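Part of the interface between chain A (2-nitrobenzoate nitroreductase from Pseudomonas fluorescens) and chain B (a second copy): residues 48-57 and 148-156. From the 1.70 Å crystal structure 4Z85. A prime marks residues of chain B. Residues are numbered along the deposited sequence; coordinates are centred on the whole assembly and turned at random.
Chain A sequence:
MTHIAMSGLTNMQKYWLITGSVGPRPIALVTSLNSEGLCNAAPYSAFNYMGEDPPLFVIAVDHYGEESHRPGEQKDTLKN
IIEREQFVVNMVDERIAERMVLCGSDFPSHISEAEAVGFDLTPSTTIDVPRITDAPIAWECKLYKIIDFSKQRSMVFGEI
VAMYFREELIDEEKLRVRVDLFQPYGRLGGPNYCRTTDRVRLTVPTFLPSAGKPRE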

ATOM      1  N   ASN A  48      -4.193   1.342  -0.263  1.00 15.31           N
ATOM      2  CA  ASN A  48      -3.867   0.550  -1.447  1.00 14.15           C
ATOM      3  C   ASN A  48      -5.140   0.163  -2.176  1.00 15.21           C
ATOM      4  O   ASN A  48      -6.228   0.320  -1.648  1.00 15.42           O
ATOM      5  CB  ASN A  48      -3.061  -0.714  -1.098  1.00 16.45           C
ATOM      6  CG  ASN A  48      -1.995  -1.027  -2.148  1.00 18.34           C
ATOM      7  OD1 ASN A  48      -2.210  -0.790  -3.330  1.00 15.67           O
ATOM      8  ND2 ASN A  48      -0.833  -1.535  -1.716  1.00 15.30           N
ATOM      9  N   TYR A  49      -4.999  -0.333  -3.405  1.00 17.55           N
ATOM     10  CA  TYR A  49      -6.176  -0.854  -4.099  1.00 16.34           C
ATOM     11  C   TYR A  49      -6.544  -2.213  -3.525  1.00 14.49           C
ATOM     12  O   TYR A  49      -5.698  -2.939  -2.977  1.00 16.72           O
ATOM     13  CB  TYR A  49      -5.932  -0.960  -5.614  1.00 17.21           C
ATOM     14  CG  TYR A  49      -5.247  -2.231  -6.081  1.00 16.16           C
ATOM     15  CD1 TYR A  49      -3.866  -2.380  -5.987  1.00 18.17           C
ATOM     16  CD2 TYR A  49      -5.989  -3.283  -6.625  1.00 19.15           C
ATOM     17  CE1 TYR A  49      -3.240  -3.543  -6.412  1.00 19.24           C
ATOM     18  CE2 TYR A  49      -5.370  -4.446  -7.047  1.00 18.36           C
ATOM     19  CZ  TYR A  49      -4.003  -4.571  -6.947  1.00 19.92           C
ATOM     20  OH  TYR A  49      -3.401  -5.740  -7.387  1.00 23.27           O
ATOM     21  N   MET A  50      -7.821  -2.563  -3.657  1.00 14.31           N
ATOM     22  CA  MET A  50      -8.296  -3.825  -3.134  1.00 18.50           C
ATOM     23  C   MET A  50      -8.756  -4.753  -4.243  1.00 20.02           C
ATOM     24  O   MET A  50      -8.583  -5.969  -4.138  1.00 21.40           O
ATOM     25  CB  MET A  50      -9.421  -3.592  -2.135  1.00 18.95           C
ATOM     26  CG  MET A  50      -8.938  -2.986  -0.814  1.00 20.80           C
ATOM     27  SD  MET A  50      -8.110  -4.183   0.275  1.00 20.66           S
ATOM     28  CE  MET A  50      -6.382  -3.778   0.113  1.00 19.90           C
ATOM     29  N   GLY A  51      -9.322  -4.186  -5.305  1.00 19.32           N
ATOM     30  CA  GLY A  51      -9.775  -5.072  -6.378  1.00 20.45           C
ATOM     31  C   GLY A  51     -10.195  -4.317  -7.617  1.00 19.56           C
ATOM     32  O   GLY A  51     -10.244  -3.089  -7.603  1.00 19.10           O
ATOM     33  N   GLU A  52     -10.520  -5.048  -8.688  1.00 21.21           N
ATOM     34  CA  GLU A  52     -10.895  -4.384  -9.944  1.00 21.62           C
ATOM     35  C   GLU A  52     -12.376  -4.538 -10.317  1.00 21.35           C
ATOM     36  O   GLU A  52     -12.852  -3.830 -11.203  1.00 24.41           O
ATOM     37  CB  GLU A  52     -10.030  -4.892 -11.105  1.00 26.28           C
ATOM     38  CG  GLU A  52     -10.236  -6.351 -11.465  1.00 30.51           C
ATOM     39  CD  GLU A  52      -9.075  -7.225 -11.021  1.00 40.56           C
ATOM     40  OE1 GLU A  52      -8.262  -6.767 -10.186  1.00 39.94           O
ATOM     41  OE2 GLU A  52      -8.973  -8.370 -11.522  1.00 51.07           O
ATOM     42  N   ASP A  53     -13.092  -5.423  -9.630  1.00 20.51           N
ATOM     43  CA  ASP A  53     -14.502  -5.705  -9.954  1.00 26.57           C
ATOM     44  C   ASP A  53     -15.359  -5.902  -8.696  1.00 23.85           C
ATOM     45  O   ASP A  53     -15.524  -7.022  -8.231  1.00 26.69           O
ATOM     46  CB  ASP A  53     -14.589  -6.950 -10.848  1.00 27.05           C
ATOM     47  CG  ASP A  53     -16.019  -7.319 -11.208  1.00 32.55           C
ATOM     48  OD1 ASP A  53     -16.884  -6.424 -11.179  1.00 28.64           O
ATOM     49  OD2 ASP A  53     -16.269  -8.502 -11.528  1.00 31.04           O
ATOM     50  N   PRO A  54     -15.902  -4.810  -8.146  1.00 24.14           N
ATOM     51  CA  PRO A  54     -15.767  -3.425  -8.604  1.00 20.70           C
ATOM     52  C   PRO A  54     -14.387  -2.837  -8.272  1.00 23.55           C
ATOM     53  O   PRO A  54     -13.724  -3.384  -7.387  1.00 22.34           O
ATOM     54  CB  PRO A  54     -16.868  -2.703  -7.830  1.00 23.14           C
ATOM     55  CG  PRO A  54     -17.003  -3.466  -6.594  1.00 26.68           C
ATOM     56  CD  PRO A  54     -16.769  -4.907  -6.957  1.00 27.55           C
ATOM     57  N   PRO A  55     -13.969  -1.771  -8.978  1.00 21.02           N
ATOM     58  CA  PRO A  55     -12.638  -1.172  -8.779  1.00 21.29           C
ATOM     59  C   PRO A  55     -12.570  -0.418  -7.449  1.00 19.83           C
ATOM     60  O   PRO A  55     -12.951   0.751  -7.384  1.00 20.66           O
ATOM     61  CB  PRO A  55     -12.495  -0.225  -9.975  1.00 26.94           C
ATOM     62  CG  PRO A  55     -13.887   0.133 -10.330  1.00 28.96           C
ATOM     63  CD  PRO A  55     -14.711  -1.097 -10.058  1.00 27.45           C
ATOM     64  N   LEU A  56     -12.106  -1.102  -6.401  1.00 20.76           N
ATOM     65  CA  LEU A  56     -12.164  -0.551  -5.052  1.00 16.96           C
ATOM     66  C   LEU A  56     -10.763  -0.388  -4.482  1.00 16.78           C
ATOM     67  O   LEU A  56      -9.850  -1.164  -4.820  1.00 17.19           O
ATOM     68  CB  LEU A  56     -12.949  -1.453  -4.106  1.00 19.21           C
ATOM     69  CG  LEU A  56     -14.426  -1.735  -4.410  1.00 21.71           C
ATOM     70  CD1 LEU A  56     -15.055  -2.448  -3.211  1.00 22.59           C
ATOM     71  CD2 LEU A  56     -15.170  -0.463  -4.725  1.00 25.10           C
ATOM     72  N   PHE A  57     -10.644   0.602  -3.594  1.00 17.48           N
ATOM     73  CA  PHE A  57      -9.417   0.811  -2.819  1.00 15.88           C
ATOM     74  C   PHE A  57      -9.782   1.166  -1.379  1.00 16.34           C
ATOM     75  O   PHE A  57     -10.934   1.482  -1.078  1.00 17.32           O
ATOM     76  CB  PHE A  57      -8.552   1.929  -3.429  1.00 15.28           C
ATOM     77  CG  PHE A  57      -9.253   3.246  -3.485  1.00 15.53           C
ATOM     78  CD1 PHE A  57      -9.199   4.128  -2.407  1.00 17.33           C
ATOM     79  CD2 PHE A  57     -10.006   3.592  -4.599  1.00 16.53           C
ATOM     80  CE1 PHE A  57      -9.876   5.340  -2.442  1.00 17.26           C
ATOM     81  CE2 PHE A  57     -10.701   4.806  -4.645  1.00 18.30           C
ATOM     82  CZ  PHE A  57     -10.627   5.682  -3.568  1.00 19.90           C
TER
ATOM     83  N   ASP B 148     -15.129 -11.128   2.902  1.00 27.09           N
ATOM     84  CA  ASP B 148     -15.204 -11.545   1.503  1.00 27.02           C
ATOM     85  C   ASP B 148     -15.543 -10.349   0.628  1.00 27.84           C
ATOM     86  O   ASP B 148     -16.486  -9.618   0.887  1.00 30.33           O
ATOM     87  CB  ASP B 148     -16.236 -12.662   1.316  1.00 29.08           C
ATOM     88  CG  ASP B 148     -15.817 -13.951   1.986  1.00 37.56           C
ATOM     89  OD1 ASP B 148     -14.595 -14.247   2.024  1.00 37.17           O
ATOM     90  OD2 ASP B 148     -16.709 -14.664   2.488  1.00 44.51           O
ATOM     91  N   PHE B 149     -14.722 -10.151  -0.393  1.00 26.06           N
ATOM     92  CA  PHE B 149     -14.885  -9.108  -1.388  1.00 28.06           C
ATOM     93  C   PHE B 149     -15.958  -9.586  -2.365  1.00 29.99           C
ATOM     94  O   PHE B 149     -16.978  -8.935  -2.589  1.00 31.64           O
ATOM     95  CB  PHE B 149     -13.528  -8.876  -2.075  1.00 29.13           C
ATOM     96  CG  PHE B 149     -13.468  -7.692  -2.982  1.00 32.83           C
ATOM     97  CD1 PHE B 149     -13.804  -7.816  -4.324  1.00 33.36           C
ATOM     98  CD2 PHE B 149     -13.001  -6.469  -2.522  1.00 29.40           C
ATOM     99  CE1 PHE B 149     -13.718  -6.734  -5.178  1.00 29.94           C
ATOM    100  CE2 PHE B 149     -12.909  -5.382  -3.373  1.00 27.92           C
ATOM    101  CZ  PHE B 149     -13.277  -5.511  -4.707  1.00 30.01           C
ATOM    102  N   SER B 150     -15.705 -10.765  -2.916  1.00 30.00           N
ATOM    103  CA  SER B 150     -16.609 -11.430  -3.840  1.00 32.97           C
ATOM    104  C   SER B 150     -16.395 -12.922  -3.659  1.00 35.22           C
ATOM    105  O   SER B 150     -15.626 -13.334  -2.796  1.00 32.50           O
ATOM    106  CB  SER B 150     -16.333 -11.009  -5.279  1.00 35.38           C
ATOM    107  OG  SER B 150     -15.019 -11.358  -5.660  1.00 32.37           O
ATOM    108  N   LYS B 151     -17.045 -13.745  -4.471  1.00 35.67           N
ATOM    109  CA  LYS B 151     -16.850 -15.180  -4.334  1.00 36.88           C
ATOM    110  C   LYS B 151     -15.442 -15.604  -4.748  1.00 37.59           C
ATOM    111  O   LYS B 151     -15.004 -16.706  -4.424  1.00 44.68           O
ATOM    112  CB  LYS B 151     -17.905 -15.947  -5.142  1.00 42.59           C
ATOM    113  CG  LYS B 151     -19.264 -16.013  -4.463  1.00 47.97           C
ATOM    114  CD  LYS B 151     -20.360 -15.414  -5.328  1.00 52.21           C
ATOM    115  CE  LYS B 151     -21.708 -16.032  -4.999  1.00 57.62           C
ATOM    116  NZ  LYS B 151     -22.685 -15.824  -6.109  1.00 59.19           N
ATOM    117  N   GLN B 152     -14.723 -14.709  -5.423  1.00 36.84           N
ATOM    118  CA  GLN B 152     -13.388 -15.012  -5.933  1.00 37.85           C
ATOM    119  C   GLN B 152     -12.249 -14.219  -5.259  1.00 36.10           C
ATOM    120  O   GLN B 152     -11.077 -14.398  -5.600  1.00 37.68           O
ATOM    121  CB  GLN B 152     -13.356 -14.749  -7.437  1.00 46.35           C
ATOM    122  CG  GLN B 152     -13.505 -13.271  -7.791  1.00 47.06           C
ATOM    123  CD  GLN B 152     -14.487 -13.028  -8.930  1.00 56.86           C
ATOM    124  OE1 GLN B 152     -14.307 -13.534 -10.039  1.00 57.54           O
ATOM    125  NE2 GLN B 152     -15.533 -12.250  -8.660  1.00 59.93           N
ATOM    126  N   ARG B 153     -12.589 -13.351  -4.308  1.00 34.51           N
ATOM    127  CA  ARG B 153     -11.591 -12.467  -3.695  1.00 29.17           C
ATOM    128  C   ARG B 153     -11.958 -12.150  -2.253  1.00 24.79           C
ATOM    129  O   ARG B 153     -13.127 -11.962  -1.949  1.00 25.97           O
ATOM    130  CB  ARG B 153     -11.484 -11.177  -4.494  1.00 29.58           C
ATOM    131  CG  ARG B 153     -10.280 -10.313  -4.181  1.00 29.17           C
ATOM    132  CD  ARG B 153     -10.082  -9.361  -5.344  1.00 30.11           C
ATOM    133  NE  ARG B 153      -8.932  -8.488  -5.193  1.00 31.33           N
ATOM    134  CZ  ARG B 153      -7.672  -8.872  -5.351  1.00 28.94           C
ATOM    135  NH1 ARG B 153      -7.381 -10.134  -5.656  1.00 36.34           N
ATOM    136  NH2 ARG B 153      -6.698  -7.992  -5.199  1.00 29.18           N
ATOM    137  N   SER B 154     -10.961 -12.088  -1.375  1.00 23.51           N
ATOM    138  CA  SER B 154     -11.214 -11.818   0.037  1.00 23.70           C
ATOM    139  C   SER B 154     -10.199 -10.830   0.573  1.00 25.06           C
ATOM    140  O   SER B 154      -9.053 -10.824   0.152  1.00 23.45           O
ATOM    141  CB  SER B 154     -11.164 -13.103   0.848  1.00 27.19           C
ATOM    142  OG  SER B 154     -12.257 -13.934   0.501  1.00 32.97           O
ATOM    143  N   MET B 155     -10.636  -9.984   1.491  1.00 20.49           N
ATOM    144  CA  MET B 155      -9.729  -9.093   2.200  1.00 18.95           C
ATOM    145  C   MET B 155      -9.366  -9.709   3.548  1.00 20.76           C
ATOM    146  O   MET B 155     -10.229  -9.906   4.408  1.00 23.38           O
ATOM    147  CB  MET B 155     -10.366  -7.722   2.374  1.00 20.05           C
ATOM    148  CG  MET B 155     -10.482  -6.954   1.051  1.00 20.69           C
ATOM    149  SD  MET B 155     -11.351  -5.392   1.187  1.00 25.78           S
ATOM    150  CE  MET B 155     -13.001  -5.999   1.550  1.00 27.97           C
ATOM    151  N   VAL B 156      -8.091 -10.029   3.708  1.00 16.79           N
ATOM    152  CA  VAL B 156      -7.587 -10.627   4.929  1.00 18.47           C
ATOM    153  C   VAL B 156      -7.077  -9.515   5.833  1.00 17.37           C
ATOM    154  O   VAL B 156      -6.174  -8.786   5.450  1.00 16.96           O
ATOM    155  CB  VAL B 156      -6.449 -11.612   4.654  1.00 20.97           C
ATOM    156  CG1 VAL B 156      -5.893 -12.171   5.984  1.00 19.94           C
ATOM    157  CG2 VAL B 156      -6.928 -12.730   3.719  1.00 24.24           C
TER

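Both hydrogen bonds between the two hairpins end on one atom, the carbonyl oxygen of Met50. Arg153′ reaches it with two nitrogens at once: NE lies 2.8 Å from Met50 O and NH2 lies 3.0 Å from the same Met50 O, with N-H...acceptor angles of 150° and 137°. The oxygen sits near the guanidinium plane, at the edge where the NE and NH2 hydrogens point. A single acceptor thus takes a forked pair of donors, and the arrangement is a charged group bonded to a neutral backbone carbonyl rather than a salt bridge.

Arginine suits this role because it combines reach with a flat, multidentate head. Its first three chi angles are all t, so the chain is extended, and chi4 of 75° turns the guanidinium out of line with it. The remaining nitrogen, NH1, is hydrogen-bonded elsewhere in the structure. Tyr49 adds a looser contact, its CE2 lying 4.2 Å from Arg153′ NH2; an aromatic ring is a polarizable neighbour for a cationic group, though the approach here is oblique.

The chain A strand that carries Asn48 to Gly51 and strand 153-156 of chain B run nearly antiparallel, at 158°, but their axes come no closer than 8.4 Å. That is too far for the backbones to pair as neighbours in one sheet, so side chains fill the gap. Each strand instead finds backbone partners within its own hairpin. In chain A, Leu56 O accepts from both Met50 N and Gly51 N, and Leu56 N returns a bond to Gly51 O. In chain B, a type I turn runs from Ser150′ to Arg153′, where Arg153′ O accepts from Phe149′ N and Ser150′ N. Gln152′ helps tie down the turn through its side chain, Gln152′ NE2 donating to Ser150′ OG at 3.2 Å.

Phe149′ has the largest area covered by the opposite stretch. Its CA-to-CB bond points toward chain A, and its broad, rigid ring meets several residues of the other hairpin at once. Leu56 CD1 approaches Phe149′ CE2 to 3.6 Å, Met50 CB comes within 4.1 Å of that same Phe149′ CE2, and Pro54 CD lies 4.0 Å from Phe149′ CE1. These apolar groups have little to lose by leaving water. At the ring's edge lie two carbonyl oxygens, Asp53 O at 3.6 Å from Phe149′ CE1 and Pro54 O at 3.5 Å from Phe149′ CZ; aromatic C-H groups carry a slight positive charge, which makes them tolerable neighbours for such oxygens.

Gly51 leaves room for this packing. Its CA lies 3.9 Å from Phe149′ CZ and 3.7 Å from Arg153′ NE, and a CB built there would point toward chain B and fall 2.7 Å from Phe149′ CZ, a clash.

Farther along, two methionines meet through their sulfurs, Met50 SD lying 3.6 Å from Met155′ SD. Methionine is flexible and polarizable, well suited to filling a buried space by dispersion. Met50 therefore serves twice, its side chain packing while its carbonyl receives the arginine.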